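Esterase/lipase (PDB 4N5H) probably hydrolyses ester bonds and may transfer acyl groups, as an esterase of the alpha/beta-hydrolase fold. Local coordinates at residues A[236-241]-A[291-296]; A[251-256]-A[261-266]. The protein carries 1 engineered substitution. All coordinates share one frame; numbering follows the deposited sequence.

Contact 1 (A[236-241]-A[291-296]); sequences MLIGGQ and IETNLE. With IPA (isopropyl alcohol), chain D.
Ile-238 and Thr-293 meet methyl to methyl, CG2 of the isoleucine lying 3.6 Å from CG2 of the threonine. Both residues direct CB toward the opposing segment, and in both CG2 is the branch anti to the backbone N, which leaves Ile-238 CG1 and Thr-293 OG1 to other surroundings. The second apolar touch is looser. Met-236 extends from the strand toward the helix, with chi1, chi2 and chi3 all close to 180°, and the full length of the chain is needed to bring its terminal methyl CE to 4.1 Å from Glu-296 CG. The two side chains cross at about a right angle, the methyl meeting the aliphatic CG of the glutamate rather than its carboxylate.

The side-chain oxygens of Thr-293, Glu-292 and Glu-296 find their partners outside the two segments. Thr-293 OG1 hydrogen-bonds to Glu-289 O one turn back in the helix and to Trp-268 NE1, so the hydroxyl is held and its methyl stays turned to the strand. Glu-296 OE1 and Glu-292 OE2 both form salt bridges with Lys-266; the shared ammonium probably eases repulsion between carboxylates one helical turn apart. The second carboxylate oxygen of Glu-292, OE1, accepts a hydrogen bond of 2.9 Å from O2 of an isopropyl alcohol, probably a crystallisation component.

The contact lays helix 288-311 against one side of the central sheet at strand 235-240, which runs parallel between strands 179-183 and 263-268. Lys-266 of strand 263-268 also touches Met-236 and Thr-293, while Asn-294 and Leu-295 pack on Tyr-91 of helix 86-94.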
loop_
_atom_site.group_PDB
_atom_site.type_symbol
_atom_site.label_atom_id
_atom_site.label_comp_id
_atom_site.label_asym_id
_atom_site.label_seq_id
_atom_site.Cartn_x
_atom_site.Cartn_y
_atom_site.Cartn_z
ATOM N N MET A 236 20.617 3.652 31.642
ATOM C CA MET A 236 19.677 4.801 31.593
ATOM C C MET A 236 18.267 4.251 31.666
ATOM O O MET A 236 17.905 3.324 30.858
ATOM C CB MET A 236 19.866 5.599 30.330
ATOM C CG MET A 236 18.950 6.793 30.211
ATOM S SD MET A 236 19.205 7.689 28.687
ATOM C CE MET A 236 17.986 9.011 28.891
ATOM N N LEU A 237 17.484 4.713 32.612
ATOM C CA LEU A 237 16.170 4.184 32.840
ATOM C C LEU A 237 15.162 5.226 32.373
ATOM O O LEU A 237 15.167 6.350 32.865
ATOM C CB LEU A 237 15.917 3.851 34.305
ATOM C CG LEU A 237 14.539 3.418 34.691
ATOM C CD1 LEU A 237 14.178 2.128 33.924
ATOM C CD2 LEU A 237 14.476 3.190 36.221
ATOM N N ILE A 238 14.346 4.806 31.413
ATOM C CA ILE A 238 13.331 5.617 30.728
ATOM C C ILE A 238 11.970 5.088 31.003
ATOM O O ILE A 238 11.718 3.888 30.908
ATOM C CB ILE A 238 13.626 5.615 29.225
ATOM C CG1 ILE A 238 14.967 6.260 28.937
ATOM C CG2 ILE A 238 12.509 6.254 28.420
ATOM C CD1 ILE A 238 15.530 5.969 27.547
ATOM N N GLY A 239 11.018 5.998 31.277
ATOM C CA GLY A 239 9.644 5.579 31.530
ATOM C C GLY A 239 8.886 6.713 32.158
ATOM O O GLY A 239 9.085 7.896 31.772
ATOM N N GLY A 240 7.992 6.383 33.083
ATOM C CA GLY A 240 7.253 7.443 33.736
ATOM C C GLY A 240 6.125 6.956 34.562
ATOM O O GLY A 240 5.737 5.784 34.531
ATOM N N GLN A 241 5.510 7.898 35.323
ATOM C CA GLN A 241 4.454 7.534 36.220
ATOM C C GLN A 241 3.177 7.099 35.544
ATOM O O GLN A 241 2.373 6.438 36.197
ATOM C CB GLN A 241 4.143 8.757 37.119
ATOM C CG GLN A 241 5.342 9.149 37.903
ATOM C CD GLN A 241 5.010 10.205 38.933
ATOM O OE1 GLN A 241 4.407 11.223 38.621
ATOM N NE2 GLN A 241 5.476 9.982 40.158
ATOM N N ILE A 291 10.632 12.259 20.705
ATOM C CA ILE A 291 11.843 12.857 20.174
ATOM C C ILE A 291 12.738 13.348 21.306
ATOM O O ILE A 291 13.964 13.056 21.325
ATOM C CB ILE A 291 11.469 14.034 19.216
ATOM C CG1 ILE A 291 10.701 13.655 18.005
ATOM C CG2 ILE A 291 12.724 14.837 18.876
ATOM C CD1 ILE A 291 11.492 12.979 16.950
ATOM N N GLU A 292 12.177 14.031 22.336
ATOM C CA GLU A 292 12.999 14.529 23.409
ATOM C C GLU A 292 13.661 13.375 24.153
ATOM O O GLU A 292 14.863 13.442 24.428
ATOM C CB GLU A 292 12.138 15.366 24.369
ATOM C CG GLU A 292 12.942 15.859 25.563
ATOM C CD GLU A 292 12.095 16.647 26.554
ATOM O OE1 GLU A 292 11.240 17.453 26.103
ATOM O OE2 GLU A 292 12.306 16.491 27.752
ATOM N N THR A 293 12.885 12.332 24.438
ATOM C CA THR A 293 13.381 11.145 25.172
ATOM C C THR A 293 14.502 10.425 24.385
ATOM O O THR A 293 15.536 10.102 24.923
ATOM C CB THR A 293 12.205 10.228 25.466
ATOM O OG1 THR A 293 11.284 10.919 26.314
ATOM C CG2 THR A 293 12.662 8.984 26.126
ATOM N N ASN A 294 14.229 10.167 23.111
ATOM C CA ASN A 294 15.110 9.425 22.293
ATOM C C ASN A 294 16.413 10.162 22.009
ATOM O O ASN A 294 17.508 9.567 21.999
ATOM C CB ASN A 294 14.378 8.917 21.054
ATOM C CG ASN A 294 13.261 7.908 21.414
ATOM O OD1 ASN A 294 13.340 7.210 22.411
ATOM N ND2 ASN A 294 12.261 7.835 20.539
ATOM N N LEU A 295 16.285 11.470 21.725
ATOM C CA LEU A 295 17.521 12.309 21.579
ATOM C C LEU A 295 18.252 12.380 22.897
ATOM O O LEU A 295 19.526 12.354 22.879
ATOM C CB LEU A 295 17.191 13.685 21.128
ATOM C CG LEU A 295 16.694 13.830 19.695
ATOM C CD1 LEU A 295 16.385 15.264 19.315
ATOM C CD2 LEU A 295 17.715 13.280 18.665
ATOM N N GLU A 296 17.559 12.453 24.045
ATOM C CA GLU A 296 18.271 12.505 25.303
ATOM C C GLU A 296 19.086 11.237 25.540
ATOM O O GLU A 296 20.237 11.249 25.999
ATOM C CB GLU A 296 17.328 12.796 26.441
ATOM C CG GLU A 296 18.050 12.982 27.753
ATOM C CD GLU A 296 17.183 13.754 28.788
ATOM O OE1 GLU A 296 16.337 14.592 28.380
ATOM O OE2 GLU A 296 17.365 13.449 30.003
HETATM C C1 IPA D . 8.036 18.385 27.011
HETATM C C2 IPA D . 7.781 18.293 25.503
HETATM C C3 IPA D . 8.051 19.634 24.827
HETATM O O2 IPA D . 8.613 17.259 24.942
#

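Contact 2 (A[251-256]-A[261-266]); sequences ALLKVF and VTYTTK. With IPA (isopropyl alcohol), chain B.
Phe-256 CD2 sits over one face of the Tyr-263 ring, 3.6 Å from Tyr-263 CG and displaced toward the rim. The two ring planes are inclined at 36°, with centroids 5.0 Å apart, so the pair is oblique. Val-261 makes a CH-pi contact over a face of the phenylalanine, its CG1 lying 4.2 Å from the Phe-256 ring centroid. Leu-253 extends CD2 to 3.6 Å from Tyr-263 CE1, crossing the tyrosine at about a right angle, and the same methyl reaches Thr-265 CG2, which lies in plane at the edge of the tyrosine ring.

Backbone and torsions set these groups in place. Val-261 N donates to Phe-256 O at 3.1 Å, tying the departing chain back to the last turn of the helix. Tyr-263 has CG between its backbone N and carbonyl carbon (chi1 73°), an orientation in which the ring meets Phe-256 CD2 with one face, and its OH is hydrogen-bonded to Asp-257 OD1, which fixes the far end of the ring. An alanine in place of Tyr-263 would probably open a gap beside Phe-256 and Leu-253 and deprive Asp-257 of its hydroxyl partner.

Strand 263-268 returns nearly antiparallel to helix 246-258, the short segment axes lying at 161°, and completes a beta-alpha-beta crossover from strand 235-240, whose Phe-235 and Leu-237 pack on Phe-256 and Leu-253.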
loop_
_atom_site.group_PDB
_atom_site.type_symbol
_atom_site.label_atom_id
_atom_site.label_comp_id
_atom_site.label_asym_id
_atom_site.label_seq_id
_atom_site.Cartn_x
_atom_site.Cartn_y
_atom_site.Cartn_z
ATOM N N ALA A 251 11.057 -0.507 41.386
ATOM C CA ALA A 251 11.789 -1.672 41.928
ATOM C C ALA A 251 13.192 -1.695 41.403
ATOM O O ALA A 251 14.167 -1.928 42.163
ATOM C CB ALA A 251 11.093 -2.975 41.601
ATOM N N LEU A 252 13.372 -1.481 40.087
ATOM C CA LEU A 252 14.710 -1.435 39.538
ATOM C C LEU A 252 15.609 -0.359 40.084
ATOM O O LEU A 252 16.810 -0.558 40.296
ATOM C CB LEU A 252 14.664 -1.242 38.001
ATOM C CG LEU A 252 15.990 -1.387 37.327
ATOM C CD1 LEU A 252 16.679 -2.714 37.649
ATOM C CD2 LEU A 252 15.708 -1.382 35.792
ATOM N N LEU A 253 15.054 0.827 40.371
ATOM C CA LEU A 253 15.895 1.831 40.933
ATOM C C LEU A 253 16.510 1.373 42.325
ATOM O O LEU A 253 17.640 1.661 42.632
ATOM C CB LEU A 253 15.124 3.115 41.134
ATOM C CG LEU A 253 14.754 3.916 39.890
ATOM C CD1 LEU A 253 13.764 5.000 40.324
ATOM C CD2 LEU A 253 15.990 4.465 39.280
ATOM N N LYS A 254 15.700 0.742 43.114
ATOM C CA LYS A 254 16.163 0.237 44.379
ATOM C C LYS A 254 17.274 -0.786 44.189
ATOM O O LYS A 254 18.234 -0.821 44.932
ATOM C CB LYS A 254 15.010 -0.374 45.190
ATOM C CG LYS A 254 14.070 0.679 45.711
ATOM C CD LYS A 254 12.839 -0.000 46.294
ATOM C CE LYS A 254 11.933 1.074 46.830
ATOM N NZ LYS A 254 10.573 0.509 46.746
ATOM N N VAL A 255 17.123 -1.674 43.206
ATOM C CA VAL A 255 18.231 -2.618 42.846
ATOM C C VAL A 255 19.479 -1.917 42.386
ATOM O O VAL A 255 20.619 -2.257 42.817
ATOM C CB VAL A 255 17.812 -3.635 41.766
ATOM C CG1 VAL A 255 18.993 -4.525 41.410
ATOM C CG2 VAL A 255 16.586 -4.386 42.226
ATOM N N PHE A 256 19.304 -0.861 41.548
ATOM C CA PHE A 256 20.409 -0.067 41.120
ATOM C C PHE A 256 21.155 0.546 42.336
ATOM O O PHE A 256 22.388 0.494 42.435
ATOM C CB PHE A 256 19.970 1.058 40.234
ATOM C CG PHE A 256 19.614 0.676 38.760
ATOM C CD1 PHE A 256 19.973 -0.537 38.157
ATOM C CD2 PHE A 256 19.056 1.680 37.944
ATOM C CE1 PHE A 256 19.678 -0.754 36.809
ATOM C CE2 PHE A 256 18.811 1.454 36.592
ATOM C CZ PHE A 256 19.154 0.248 36.024
ATOM N N VAL A 261 25.085 0.619 40.935
ATOM C CA VAL A 261 25.031 0.783 39.473
ATOM C C VAL A 261 25.104 2.241 39.129
ATOM O O VAL A 261 24.406 3.047 39.797
ATOM C CB VAL A 261 23.707 0.125 38.962
ATOM C CG1 VAL A 261 23.555 0.315 37.473
ATOM C CG2 VAL A 261 23.712 -1.361 39.274
ATOM N N THR A 262 25.874 2.582 38.110
ATOM C CA THR A 262 25.941 3.932 37.546
ATOM C C THR A 262 24.721 4.109 36.640
ATOM O O THR A 262 24.576 3.306 35.718
ATOM C CB THR A 262 27.221 4.203 36.801
ATOM O OG1 THR A 262 28.288 4.032 37.749
ATOM C CG2 THR A 262 27.226 5.578 36.277
ATOM N N TYR A 263 23.891 5.099 36.945
ATOM C CA TYR A 263 22.687 5.325 36.087
ATOM C C TYR A 263 22.249 6.749 36.029
ATOM O O TYR A 263 22.545 7.558 36.923
ATOM C CB TYR A 263 21.553 4.383 36.493
ATOM C CG TYR A 263 20.907 4.730 37.774
ATOM C CD1 TYR A 263 19.828 5.591 37.821
ATOM C CD2 TYR A 263 21.418 4.243 39.002
ATOM C CE1 TYR A 263 19.247 5.905 39.031
ATOM C CE2 TYR A 263 20.840 4.564 40.207
ATOM C CZ TYR A 263 19.758 5.372 40.236
ATOM O OH TYR A 263 19.111 5.756 41.414
ATOM N N THR A 264 21.490 7.065 34.959
ATOM C CA THR A 264 20.668 8.264 34.869
ATOM C C THR A 264 19.251 7.853 34.519
ATOM O O THR A 264 18.970 6.673 34.202
ATOM C CB THR A 264 21.212 9.205 33.800
ATOM O OG1 THR A 264 21.258 8.532 32.471
ATOM C CG2 THR A 264 22.630 9.691 34.123
ATOM N N THR A 265 18.319 8.794 34.616
ATOM C CA THR A 265 16.931 8.521 34.382
ATOM C C THR A 265 16.330 9.549 33.484
ATOM O O THR A 265 16.776 10.689 33.431
ATOM C CB THR A 265 16.093 8.458 35.653
ATOM O OG1 THR A 265 16.107 9.790 36.268
ATOM C CG2 THR A 265 16.602 7.436 36.637
ATOM N N LYS A 266 15.260 9.142 32.820
ATOM C CA LYS A 266 14.344 10.055 32.092
ATOM C C LYS A 266 12.963 9.524 32.373
ATOM O O LYS A 266 12.406 8.776 31.591
ATOM C CB LYS A 266 14.639 10.165 30.600
ATOM C CG LYS A 266 13.690 11.082 29.823
ATOM C CD LYS A 266 14.104 12.459 29.784
ATOM C CE LYS A 266 13.309 13.297 28.772
ATOM N NZ LYS A 266 13.699 14.647 29.250
HETATM C C1 IPA B . 10.680 16.455 31.972
HETATM C C2 IPA B . 11.321 15.057 32.229
HETATM C C3 IPA B . 10.665 13.969 31.523
HETATM O O2 IPA B . 12.600 14.848 31.684
#

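Going from the N terminus, the chain enters contact 1 on strand 235-240, passes through helix 246-258 and turns back at once into strand 263-268, where contact 2 closes a short loop of four residues. After 49 intervening residues, helix 288-311 closes the longer loop of contact 1, so contact 2 is nested inside it. The two strands are parallel neighbours in the sheet, and helices 246-258 and 288-311 pack on its opposite sides. Leu-237 CD2 meets Leu-253 CD2 at 3.6 Å on one side. On the other, the salt bridges of Lys-266 join contact 2's strand to contact 1's helix.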